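Chitooligosaccharide oxidase (Gibberella zeae, PDB 6Y0R) oxidises the C1 hydroxyl of chitooligosaccharides to lactones with a bicovalently bound FAD, passing the electrons to oxygen to give hydrogen peroxide. Local coordinates at residues Ala62-Pro67 with His107-Leu112; Ala148-Thr153 with Gln225-Pro230; Tyr340-Ala345 with Tyr447-Ile452. One frame throughout, in Å; residues are numbered along the deposited sequence.

Contact 1: Ala62-Pro67 with His107-Leu112; sequences AAIAVP and HLMIEL
A63-A65 and L108-I110 form a parallel strand pair in the four-stranded mixed sheet of the PCMH-type FAD-binding domain; the axes of the short segments lie 26° apart. The parallel pattern is explicit at M109, which bonds with both of its backbone polar atoms to the residues flanking I64: M109 N donates to A63 O at 2.9 Å, and A65 N donates to M109 O at 2.8 Å. E111 N then continues the ladder to A65 O, also at 2.8 Å. At the other end H107 O accepts A62 N at 2.7 Å, with the donor 36° out of the carbonyl plane, and the buried A63 N is left without a partner in the model.

I64 and M109 project to one face of the pair. There their side chains run side by side, and the bend of the thioether at chi3 (74°) brings M109 CE to 3.9 Å from I64 CD1; E111 CB lies beside I64 CG2. On the other face the A63 methyl meets a branch of L108, CB to CD1 at 3.9 Å. Past the paired residues the P67 ring crosses I110 at about a right angle, with P67 CG 3.8 Å from I110 CG2. A water donates to both P67 O and E111 O, 2.7 Å from the latter, and joins the two segments where the ladder stops.

Helix 44-50 covers I64 and also touches E111, and helices 70-83 and 26-33 cover the alanine face. Strand 38-39 flanks 63-65, while strand 87-90 flanks 108-111 and supplies K90, which salt-bridges E111.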
loop_
_atom_site.group_PDB
_atom_site.type_symbol
_atom_site.label_atom_id
_atom_site.label_comp_id
_atom_site.label_asym_id
_atom_site.label_seq_id
_atom_site.Cartn_x
_atom_site.Cartn_y
_atom_site.Cartn_z
ATOM N N ALA A 62 15.059 -19.312 -4.133
ATOM C CA ALA A 62 16.134 -20.091 -4.796
ATOM C C ALA A 62 17.461 -19.333 -4.744
ATOM O O ALA A 62 18.515 -19.988 -4.634
ATOM C CB ALA A 62 15.726 -20.428 -6.207
ATOM N N ALA A 63 17.434 -18.002 -4.818
ATOM C CA ALA A 63 18.603 -17.121 -4.917
ATOM C C ALA A 63 18.146 -15.729 -4.521
ATOM O O ALA A 63 16.951 -15.389 -4.769
ATOM C CB ALA A 63 19.178 -17.140 -6.313
ATOM N N ILE A 64 19.057 -14.958 -3.945
ATOM C CA ILE A 64 18.785 -13.533 -3.655
ATOM C C ILE A 64 19.850 -12.717 -4.365
ATOM O O ILE A 64 21.035 -12.786 -3.929
ATOM C CB ILE A 64 18.741 -13.267 -2.143
ATOM C CG1 ILE A 64 17.740 -14.151 -1.414
ATOM C CG2 ILE A 64 18.487 -11.793 -1.911
ATOM C CD1 ILE A 64 17.657 -13.925 0.090
ATOM N N ALA A 65 19.470 -11.988 -5.403
ATOM C CA ALA A 65 20.350 -11.024 -6.094
ATOM C C ALA A 65 20.271 -9.688 -5.337
ATOM O O ALA A 65 19.152 -9.302 -4.896
ATOM C CB ALA A 65 19.972 -10.850 -7.539
ATOM N N VAL A 66 21.414 -9.012 -5.162
ATOM C CA VAL A 66 21.497 -7.745 -4.394
ATOM C C VAL A 66 22.170 -6.694 -5.255
ATOM O O VAL A 66 23.276 -6.214 -4.979
ATOM C CB VAL A 66 22.149 -7.926 -3.019
ATOM C CG1 VAL A 66 21.957 -6.659 -2.208
ATOM C CG2 VAL A 66 21.597 -9.105 -2.244
ATOM N N PRO A 67 21.499 -6.255 -6.331
ATOM C CA PRO A 67 22.099 -5.318 -7.275
ATOM C C PRO A 67 22.244 -3.898 -6.722
ATOM O O PRO A 67 21.409 -3.428 -5.960
ATOM C CB PRO A 67 21.134 -5.304 -8.459
ATOM C CG PRO A 67 19.779 -5.622 -7.792
ATOM C CD PRO A 67 20.111 -6.612 -6.702
ATOM N N HIS A 107 11.694 -18.704 -5.736
ATOM C CA HIS A 107 11.881 -17.651 -6.750
ATOM C C HIS A 107 13.330 -17.168 -6.752
ATOM O O HIS A 107 13.994 -17.322 -5.697
ATOM C CB HIS A 107 10.948 -16.451 -6.499
ATOM C CG HIS A 107 9.521 -16.758 -6.809
ATOM N ND1 HIS A 107 8.653 -15.779 -7.310
ATOM C CD2 HIS A 107 8.819 -17.923 -6.763
ATOM C CE1 HIS A 107 7.475 -16.355 -7.483
ATOM N NE2 HIS A 107 7.552 -17.653 -7.153
ATOM N N LEU A 108 13.718 -16.530 -7.836
ATOM C CA LEU A 108 14.859 -15.591 -7.854
ATOM C C LEU A 108 14.310 -14.306 -7.253
ATOM O O LEU A 108 13.450 -13.695 -7.908
ATOM C CB LEU A 108 15.392 -15.376 -9.265
ATOM C CG LEU A 108 16.368 -14.199 -9.431
ATOM C CD1 LEU A 108 17.517 -14.301 -8.458
ATOM C CD2 LEU A 108 16.874 -14.114 -10.862
ATOM N N MET A 109 14.769 -13.958 -6.059
ATOM C CA MET A 109 14.360 -12.672 -5.447
ATOM C C MET A 109 15.419 -11.585 -5.721
ATOM O O MET A 109 16.652 -11.813 -5.505
ATOM C CB MET A 109 14.068 -12.804 -3.954
ATOM C CG MET A 109 13.455 -11.518 -3.352
ATOM S SD MET A 109 12.951 -11.778 -1.664
ATOM C CE MET A 109 14.573 -11.793 -0.880
ATOM N N ILE A 110 14.974 -10.473 -6.250
ATOM C CA ILE A 110 15.861 -9.322 -6.565
ATOM C C ILE A 110 15.603 -8.296 -5.468
ATOM O O ILE A 110 14.530 -7.622 -5.496
ATOM C CB ILE A 110 15.675 -8.820 -7.996
ATOM C CG1 ILE A 110 15.900 -9.969 -9.011
ATOM C CG2 ILE A 110 16.601 -7.645 -8.260
ATOM C CD1 ILE A 110 15.734 -9.587 -10.439
ATOM N N GLU A 111 16.540 -8.254 -4.514
ATOM C CA GLU A 111 16.524 -7.304 -3.374
ATOM C C GLU A 111 16.938 -5.934 -3.907
ATOM O O GLU A 111 18.038 -5.805 -4.470
ATOM C CB GLU A 111 17.452 -7.798 -2.268
ATOM C CG GLU A 111 17.607 -6.799 -1.142
ATOM C CD GLU A 111 16.301 -6.604 -0.372
ATOM O OE1 GLU A 111 15.706 -7.630 0.085
ATOM O OE2 GLU A 111 15.839 -5.444 -0.324
ATOM N N LEU A 112 16.116 -4.902 -3.758
ATOM C CA LEU A 112 16.407 -3.558 -4.338
ATOM C C LEU A 112 16.793 -2.521 -3.261
ATOM O O LEU A 112 17.016 -1.380 -3.644
ATOM C CB LEU A 112 15.218 -3.041 -5.159
ATOM C CG LEU A 112 14.833 -3.916 -6.350
ATOM C CD1 LEU A 112 13.512 -3.493 -6.954
ATOM C CD2 LEU A 112 15.949 -3.898 -7.396
HETATM O O HOH W 1 19.644 -3.730 -3.759
#

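Contact 2: Ala148-Thr153 with Gln225-Pro230; sequences ALAHGT and QTFAAP. With FAD (flavin-adenine dinucleotide), chain B.
The F227 ring lies beneath the carbonyl of A148, whose O sits over one face toward the rim, 3.6 Å from F227 CD2. With chi1 at 53°, F227 CG stands between its own backbone N and carbonyl carbon, a setting that swings the ring back across the backbone of A148-A150. The A148 methyl also meets the ring, CB to CE1 at 3.6 Å. A150 N lies at the ring edge, near its plane, 3.5 Å from F227 CE2.

Two backbone bonds hold this overlap and define an antiparallel hydrogen-bonded pair: A148 N to F227 O at 2.9 Å, and F227 N to A148 O at 3.0 Å. Beside them, L149 CD2 packs against T226 CG2, and the methyls of A148 and A229 touch. H175 stacks on the F227 ring from outside the two segments.

Beyond A150 the chain leaves strand 218-228 and runs to the flavin. H151 ND1 donates to G152 O at 2.9 Å, with the acceptor in the imidazole plane, so the ring clasps the backbone of the next residue. T153 N then donates to FAD O4 at 3.0 Å, with 158° at the hydrogen; T153 OG1 adds a weak bond to the same FAD O4. The same loop leads directly to C154, which by similarity forms the cysteinyl link to FAD.

Such donation to O4 would polarise the C4 carbonyl and probably helps to stabilise negative charge on the reduced flavin.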
loop_
_atom_site.group_PDB
_atom_site.type_symbol
_atom_site.label_atom_id
_atom_site.label_comp_id
_atom_site.label_asym_id
_atom_site.label_seq_id
_atom_site.Cartn_x
_atom_site.Cartn_y
_atom_site.Cartn_z
ATOM N N ALA A 148 7.272 17.251 -1.704
ATOM C CA ALA A 148 6.605 16.077 -1.101
ATOM C C ALA A 148 5.898 15.277 -2.193
ATOM O O ALA A 148 5.642 15.809 -3.279
ATOM C CB ALA A 148 5.636 16.532 -0.033
ATOM N N LEU A 149 5.655 14.015 -1.848
ATOM C CA LEU A 149 4.739 13.109 -2.581
ATOM C C LEU A 149 3.639 12.648 -1.648
ATOM O O LEU A 149 3.739 12.805 -0.408
ATOM C CB LEU A 149 5.522 11.914 -3.110
ATOM C CG LEU A 149 6.548 12.251 -4.185
ATOM C CD1 LEU A 149 7.300 10.985 -4.532
ATOM C CD2 LEU A 149 5.881 12.877 -5.398
ATOM N N ALA A 150 2.566 12.156 -2.271
ATOM C CA ALA A 150 1.393 11.671 -1.529
ATOM C C ALA A 150 1.616 10.191 -1.261
ATOM O O ALA A 150 1.390 9.415 -2.104
ATOM C CB ALA A 150 0.130 11.914 -2.301
ATOM N N HIS A 151 2.112 9.855 -0.098
ATOM C CA HIS A 151 2.412 8.463 0.284
ATOM C C HIS A 151 1.875 8.238 1.686
ATOM O O HIS A 151 1.320 9.186 2.311
ATOM C CB HIS A 151 3.897 8.166 0.181
ATOM C CG HIS A 151 4.738 9.116 0.977
ATOM N ND1 HIS A 151 4.739 9.137 2.366
ATOM C CD2 HIS A 151 5.548 10.109 0.561
ATOM C CE1 HIS A 151 5.580 10.079 2.765
ATOM N NE2 HIS A 151 6.083 10.709 1.693
ATOM N N GLY A 152 1.906 6.976 2.091
ATOM C CA GLY A 152 1.355 6.507 3.358
ATOM C C GLY A 152 2.235 6.906 4.522
ATOM O O GLY A 152 3.251 7.614 4.362
ATOM N N THR A 153 1.867 6.414 5.678
ATOM C CA THR A 153 2.575 6.735 6.922
ATOM C C THR A 153 3.581 5.651 7.254
ATOM O O THR A 153 4.471 5.868 7.983
ATOM C CB THR A 153 1.592 6.898 8.076
ATOM O OG1 THR A 153 0.890 5.669 8.184
ATOM C CG2 THR A 153 0.620 8.030 7.854
ATOM N N GLN A 225 5.885 14.092 -10.431
ATOM C CA GLN A 225 5.716 15.552 -10.257
ATOM C C GLN A 225 5.427 15.780 -8.774
ATOM O O GLN A 225 4.298 15.469 -8.315
ATOM C CB GLN A 225 4.596 16.108 -11.132
ATOM C CG GLN A 225 4.415 17.616 -10.953
ATOM C CD GLN A 225 5.691 18.399 -11.195
ATOM O OE1 GLN A 225 6.336 18.231 -12.224
ATOM N NE2 GLN A 225 6.097 19.228 -10.233
ATOM N N THR A 226 6.422 16.257 -8.025
ATOM C CA THR A 226 6.221 16.576 -6.595
ATOM C C THR A 226 5.261 17.761 -6.434
ATOM O O THR A 226 5.075 18.553 -7.384
ATOM C CB THR A 226 7.549 16.847 -5.867
ATOM O OG1 THR A 226 7.996 18.139 -6.303
ATOM C CG2 THR A 226 8.573 15.759 -6.079
ATOM N N PHE A 227 4.746 17.937 -5.220
ATOM C CA PHE A 227 4.008 19.155 -4.818
ATOM C C PHE A 227 4.809 19.845 -3.708
ATOM O O PHE A 227 5.737 19.240 -3.112
ATOM C CB PHE A 227 2.561 18.892 -4.403
ATOM C CG PHE A 227 2.384 17.842 -3.342
ATOM C CD1 PHE A 227 2.422 18.164 -1.991
ATOM C CD2 PHE A 227 2.143 16.529 -3.712
ATOM C CE1 PHE A 227 2.248 17.184 -1.018
ATOM C CE2 PHE A 227 1.992 15.552 -2.736
ATOM C CZ PHE A 227 2.039 15.881 -1.400
ATOM N N ALA A 228 4.553 21.120 -3.518
ATOM C CA ALA A 228 5.197 21.875 -2.420
ATOM C C ALA A 228 4.771 21.240 -1.082
ATOM O O ALA A 228 3.573 21.118 -0.829
ATOM C CB ALA A 228 4.792 23.330 -2.522
ATOM N N ALA A 229 5.725 20.907 -0.232
ATOM C CA ALA A 229 5.499 20.322 1.111
ATOM C C ALA A 229 4.846 21.390 1.959
ATOM O O ALA A 229 5.394 22.500 2.093
ATOM C CB ALA A 229 6.796 19.844 1.678
ATOM N N PRO A 230 3.658 21.120 2.541
ATOM C CA PRO A 230 2.963 22.120 3.329
ATOM C C PRO A 230 3.811 22.669 4.485
ATOM O O PRO A 230 4.458 21.902 5.224
ATOM C CB PRO A 230 1.749 21.397 3.905
ATOM C CG PRO A 230 1.528 20.214 2.968
ATOM C CD PRO A 230 2.859 19.892 2.346
HETATM P PA FAD B . 7.573 -5.469 -1.047
HETATM O O1A FAD B . 7.185 -6.627 -0.220
HETATM O O2A FAD B . 8.995 -5.216 -1.348
HETATM O O5B FAD B . 6.795 -5.494 -2.436
HETATM C C5B FAD B . 5.370 -5.449 -2.512
HETATM C C4B FAD B . 4.922 -5.966 -3.867
HETATM O O4B FAD B . 5.419 -5.085 -4.907
HETATM C C3B FAD B . 5.417 -7.364 -4.291
HETATM O O3B FAD B . 4.505 -7.968 -5.218
HETATM C C2B FAD B . 6.723 -7.042 -5.003
HETATM O O2B FAD B . 7.197 -8.073 -5.872
HETATM C C1B FAD B . 6.343 -5.783 -5.735
HETATM N N9A FAD B . 7.454 -4.893 -6.033
HETATM C C8A FAD B . 8.194 -4.191 -5.118
HETATM N N7A FAD B . 9.147 -3.463 -5.688
HETATM C C5A FAD B . 9.015 -3.721 -7.048
HETATM C C6A FAD B . 9.729 -3.263 -8.171
HETATM N N6A FAD B . 10.726 -2.382 -8.058
HETATM N N1A FAD B . 9.376 -3.733 -9.401
HETATM C C2A FAD B . 8.375 -4.635 -9.452
HETATM N N3A FAD B . 7.616 -5.119 -8.464
HETATM C C4A FAD B . 7.989 -4.624 -7.269
HETATM N N1 FAD B . -0.102 1.185 2.537
HETATM C C2 FAD B . -0.736 2.337 2.273
HETATM O O2 FAD B . -1.312 2.523 1.140
HETATM N N3 FAD B . -0.736 3.335 3.205
HETATM C C4 FAD B . -0.117 3.231 4.441
HETATM O O4 FAD B . -0.141 4.182 5.241
HETATM C C4X FAD B . 0.569 2.029 4.740
HETATM N N5 FAD B . 1.225 1.916 5.897
HETATM C C5X FAD B . 1.991 0.788 6.093
HETATM C C6 FAD B . 2.761 0.673 7.281
HETATM C C7 FAD B . 3.527 -0.455 7.525
HETATM C C7M FAD B . 4.324 -0.585 8.809
HETATM C C8 FAD B . 3.594 -1.509 6.523
HETATM C C8M FAD B . 4.499 -2.717 6.656
HETATM C C9 FAD B . 2.788 -1.394 5.372
HETATM C C9A FAD B . 1.986 -0.267 5.146
HETATM N N10 FAD B . 1.225 -0.149 3.970
HETATM C C10 FAD B . 0.512 1.026 3.706
HETATM C "C1'" FAD B . 1.166 -1.225 2.976
HETATM C "C2'" FAD B . 2.215 -1.026 1.879
HETATM O "O2'" FAD B . 1.802 -0.009 0.964
HETATM C "C3'" FAD B . 2.384 -2.339 1.159
HETATM O "O3'" FAD B . 2.833 -3.285 2.156
HETATM C "C4'" FAD B . 3.390 -2.189 0.016
HETATM O "O4'" FAD B . 3.139 -3.138 -1.036
HETATM C "C5'" FAD B . 4.781 -2.366 0.554
HETATM O "O5'" FAD B . 5.766 -2.038 -0.444
HETATM P P FAD B . 7.233 -2.600 -0.229
HETATM O O1P FAD B . 8.080 -2.135 -1.354
HETATM O O2P FAD B . 7.724 -2.355 1.150
HETATM O O3P FAD B . 6.950 -4.195 -0.280
#

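Contact 3: Tyr340-Ala345 with Tyr447-Ile452; sequences YASSLA and YPDSQI. With FAD (flavin-adenine dinucleotide), chain B.
Y340 and D449 cross obliquely, their ring and carboxylate planes 66° apart, and meet tip to tip. Y340 OH donates to D449 OD1 at 2.6 Å, on the syn side. S342 OG donates to the other oxygen, D449 OD2, also at 2.6 Å, but from above the carboxylate, 41° out of its plane. D449 CG is anti to its backbone N (chi1 -171°), which carries the group across to strand 338-346, an outermost strand of the seven-stranded antiparallel sheet.

OD1 has a second donor. Q451 N reaches D449 OD1 at 3.0 Å from the anti side and the opposite face to Y340 OH, closing an Asx turn within the type I turn D449-I452. The Q451 amide stands nearly perpendicular to the Y340 ring, and Q451 CG approaches Y340 OH at 3.5 Å. Q451 NE2 donates to S450 OG, which lies at the edge of the Y340 ring and also bonds R56.

Nearer the flavin, S343 CB meets the edge of the Y447 ring and comes within 3.7 Å of Y447 CB. Y447, in the loop before helix 454-462 in the berberine-like region, extends to FAD, with its CE1 3.7 Å from FAD N1. Y96 and Y444 also meet this ring, and S343 OG takes a bond from Y444 N. One water bridges the backbones, donating to A341 O (2.7 Å) and P448 O; another donates to Y447 O and is hydrogen-bonded to the S343 hydroxyl.

Two hydroxyls and an N-H thus satisfy the buried D449 carboxylate, a setting consistent with an ionised group; R429 adds a weak, long ion pair.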
loop_
_atom_site.group_PDB
_atom_site.type_symbol
_atom_site.label_atom_id
_atom_site.label_comp_id
_atom_site.label_asym_id
_atom_site.label_seq_id
_atom_site.Cartn_x
_atom_site.Cartn_y
_atom_site.Cartn_z
ATOM N N TYR A 340 -2.309 -11.354 10.344
ATOM C CA TYR A 340 -3.183 -11.573 9.187
ATOM C C TYR A 340 -3.995 -10.288 8.980
ATOM O O TYR A 340 -4.295 -9.581 9.920
ATOM C CB TYR A 340 -4.099 -12.762 9.429
ATOM C CG TYR A 340 -5.144 -12.948 8.370
ATOM C CD1 TYR A 340 -4.802 -13.149 7.038
ATOM C CD2 TYR A 340 -6.492 -12.843 8.677
ATOM C CE1 TYR A 340 -5.761 -13.279 6.057
ATOM C CE2 TYR A 340 -7.464 -13.008 7.714
ATOM C CZ TYR A 340 -7.105 -13.184 6.387
ATOM O OH TYR A 340 -8.083 -13.334 5.450
ATOM N N ALA A 341 -4.220 -9.943 7.723
ATOM C CA ALA A 341 -4.959 -8.722 7.358
ATOM C C ALA A 341 -5.851 -9.005 6.182
ATOM O O ALA A 341 -5.678 -9.981 5.426
ATOM C CB ALA A 341 -3.985 -7.612 7.039
ATOM N N SER A 342 -6.808 -8.106 6.001
ATOM C CA SER A 342 -7.672 -8.099 4.804
ATOM C C SER A 342 -8.097 -6.649 4.591
ATOM O O SER A 342 -7.632 -5.788 5.326
ATOM C CB SER A 342 -8.880 -8.995 5.001
ATOM O OG SER A 342 -9.632 -9.152 3.837
ATOM N N SER A 343 -8.894 -6.429 3.574
ATOM C CA SER A 343 -9.317 -5.058 3.215
ATOM C C SER A 343 -10.662 -5.119 2.525
ATOM O O SER A 343 -11.121 -6.217 2.078
ATOM C CB SER A 343 -8.284 -4.322 2.366
ATOM O OG SER A 343 -8.081 -4.955 1.094
ATOM N N LEU A 344 -11.272 -3.947 2.373
ATOM C CA LEU A 344 -12.514 -3.809 1.600
ATOM C C LEU A 344 -12.520 -2.422 0.967
ATOM O O LEU A 344 -12.496 -1.454 1.718
ATOM C CB LEU A 344 -13.694 -4.012 2.559
ATOM C CG LEU A 344 -15.076 -3.755 1.966
ATOM C CD1 LEU A 344 -15.331 -4.678 0.790
ATOM C CD2 LEU A 344 -16.103 -3.940 3.079
ATOM N N ALA A 345 -12.647 -2.380 -0.356
ATOM C CA ALA A 345 -12.954 -1.145 -1.092
ATOM C C ALA A 345 -14.462 -1.120 -1.334
ATOM O O ALA A 345 -14.962 -2.030 -2.008
ATOM C CB ALA A 345 -12.185 -1.115 -2.364
ATOM N N TYR A 447 -3.023 -4.101 0.730
ATOM C CA TYR A 447 -3.466 -4.793 1.965
ATOM C C TYR A 447 -3.965 -6.167 1.565
ATOM O O TYR A 447 -5.142 -6.490 1.742
ATOM C CB TYR A 447 -4.591 -4.044 2.677
ATOM C CG TYR A 447 -4.270 -2.655 3.166
ATOM C CD1 TYR A 447 -2.987 -2.283 3.515
ATOM C CD2 TYR A 447 -5.284 -1.738 3.354
ATOM C CE1 TYR A 447 -2.712 -1.009 3.985
ATOM C CE2 TYR A 447 -5.019 -0.457 3.816
ATOM C CZ TYR A 447 -3.726 -0.092 4.125
ATOM O OH TYR A 447 -3.371 1.156 4.600
ATOM N N PRO A 448 -3.088 -6.990 0.986
ATOM C CA PRO A 448 -3.516 -8.232 0.348
ATOM C C PRO A 448 -3.998 -9.261 1.371
ATOM O O PRO A 448 -3.481 -9.292 2.474
ATOM C CB PRO A 448 -2.286 -8.747 -0.370
ATOM C CG PRO A 448 -1.141 -8.201 0.447
ATOM C CD PRO A 448 -1.620 -6.843 0.944
ATOM N N ASP A 449 -4.971 -10.051 0.963
ATOM C CA ASP A 449 -5.606 -11.112 1.787
ATOM C C ASP A 449 -5.115 -12.473 1.276
ATOM O O ASP A 449 -5.548 -12.914 0.222
ATOM C CB ASP A 449 -7.124 -11.015 1.675
ATOM C CG ASP A 449 -7.886 -11.907 2.624
ATOM O OD1 ASP A 449 -7.292 -12.938 3.054
ATOM O OD2 ASP A 449 -9.053 -11.562 2.950
ATOM N N SER A 450 -4.297 -13.142 2.083
ATOM C CA SER A 450 -3.715 -14.453 1.698
ATOM C C SER A 450 -4.775 -15.533 1.534
ATOM O O SER A 450 -4.407 -16.528 0.889
ATOM C CB SER A 450 -2.702 -14.902 2.680
ATOM O OG SER A 450 -3.235 -14.951 3.966
ATOM N N GLN A 451 -5.944 -15.435 2.165
ATOM C CA GLN A 451 -6.911 -16.568 2.252
ATOM C C GLN A 451 -7.865 -16.605 1.072
ATOM O O GLN A 451 -8.559 -17.620 0.915
ATOM C CB GLN A 451 -7.679 -16.521 3.563
ATOM C CG GLN A 451 -6.777 -16.561 4.775
ATOM C CD GLN A 451 -5.738 -17.651 4.690
ATOM O OE1 GLN A 451 -6.039 -18.819 5.008
ATOM N NE2 GLN A 451 -4.513 -17.271 4.403
ATOM N N ILE A 452 -7.963 -15.551 0.280
ATOM C CA ILE A 452 -8.976 -15.525 -0.812
ATOM C C ILE A 452 -8.545 -16.496 -1.898
ATOM O O ILE A 452 -7.318 -16.615 -2.129
ATOM C CB ILE A 452 -9.077 -14.092 -1.357
ATOM C CG1 ILE A 452 -9.749 -13.247 -0.278
ATOM C CG2 ILE A 452 -9.805 -14.032 -2.706
ATOM C CD1 ILE A 452 -9.989 -11.857 -0.751
HETATM P PA FAD B . 7.573 -5.469 -1.047
HETATM O O1A FAD B . 7.185 -6.627 -0.220
HETATM O O2A FAD B . 8.995 -5.216 -1.348
HETATM O O5B FAD B . 6.795 -5.494 -2.436
HETATM C C5B FAD B . 5.370 -5.449 -2.512
HETATM C C4B FAD B . 4.922 -5.966 -3.867
HETATM O O4B FAD B . 5.419 -5.085 -4.907
HETATM C C3B FAD B . 5.417 -7.364 -4.291
HETATM O O3B FAD B . 4.505 -7.968 -5.218
HETATM C C2B FAD B . 6.723 -7.042 -5.003
HETATM O O2B FAD B . 7.197 -8.073 -5.872
HETATM C C1B FAD B . 6.343 -5.783 -5.735
HETATM N N9A FAD B . 7.454 -4.893 -6.033
HETATM C C8A FAD B . 8.194 -4.191 -5.118
HETATM N N7A FAD B . 9.147 -3.463 -5.688
HETATM C C5A FAD B . 9.015 -3.721 -7.048
HETATM C C6A FAD B . 9.729 -3.263 -8.171
HETATM N N6A FAD B . 10.726 -2.382 -8.058
HETATM N N1A FAD B . 9.376 -3.733 -9.401
HETATM C C2A FAD B . 8.375 -4.635 -9.452
HETATM N N3A FAD B . 7.616 -5.119 -8.464
HETATM C C4A FAD B . 7.989 -4.624 -7.269
HETATM N N1 FAD B . -0.102 1.185 2.537
HETATM C C2 FAD B . -0.736 2.337 2.273
HETATM O O2 FAD B . -1.312 2.523 1.140
HETATM N N3 FAD B . -0.736 3.335 3.205
HETATM C C4 FAD B . -0.117 3.231 4.441
HETATM O O4 FAD B . -0.141 4.182 5.241
HETATM C C4X FAD B . 0.569 2.029 4.740
HETATM N N5 FAD B . 1.225 1.916 5.897
HETATM C C5X FAD B . 1.991 0.788 6.093
HETATM C C6 FAD B . 2.761 0.673 7.281
HETATM C C7 FAD B . 3.527 -0.455 7.525
HETATM C C7M FAD B . 4.324 -0.585 8.809
HETATM C C8 FAD B . 3.594 -1.509 6.523
HETATM C C8M FAD B . 4.499 -2.717 6.656
HETATM C C9 FAD B . 2.788 -1.394 5.372
HETATM C C9A FAD B . 1.986 -0.267 5.146
HETATM N N10 FAD B . 1.225 -0.149 3.970
HETATM C C10 FAD B . 0.512 1.026 3.706
HETATM C "C1'" FAD B . 1.166 -1.225 2.976
HETATM C "C2'" FAD B . 2.215 -1.026 1.879
HETATM O "O2'" FAD B . 1.802 -0.009 0.964
HETATM C "C3'" FAD B . 2.384 -2.339 1.159
HETATM O "O3'" FAD B . 2.833 -3.285 2.156
HETATM C "C4'" FAD B . 3.390 -2.189 0.016
HETATM O "O4'" FAD B . 3.139 -3.138 -1.036
HETATM C "C5'" FAD B . 4.781 -2.366 0.554
HETATM O "O5'" FAD B . 5.766 -2.038 -0.444
HETATM P P FAD B . 7.233 -2.600 -0.229
HETATM O O1P FAD B . 8.080 -2.135 -1.354
HETATM O O2P FAD B . 7.724 -2.355 1.150
HETATM O O3P FAD B . 6.950 -4.195 -0.280
HETATM O O HOH W 2 -3.473 -11.233 4.437
HETATM O O HOH W 3 -7.412 -7.453 0.905
#

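From the N terminus the three contacts follow in series, none nested or crossed. Contact 1 closes a loop of 39 residues that contains helix 70-83, strand 87-90 and H94, by similarity the histidyl attachment of FAD. Contact 2 closes 71 residues, tying the strand 147-148 region to strand 218-228 within the same PCMH-type range. Contact 3 closes 101 residues and joins edge strand 338-346 of the seven-stranded sheet to the berberine-like region. Contacts 2 and 3 both touch FAD, from opposite sides of the chain's centre, with nearest atoms about 7 Å apart; contact 1, through L112, also borders the cofactor, its centre about 30 Å from that of contact 2.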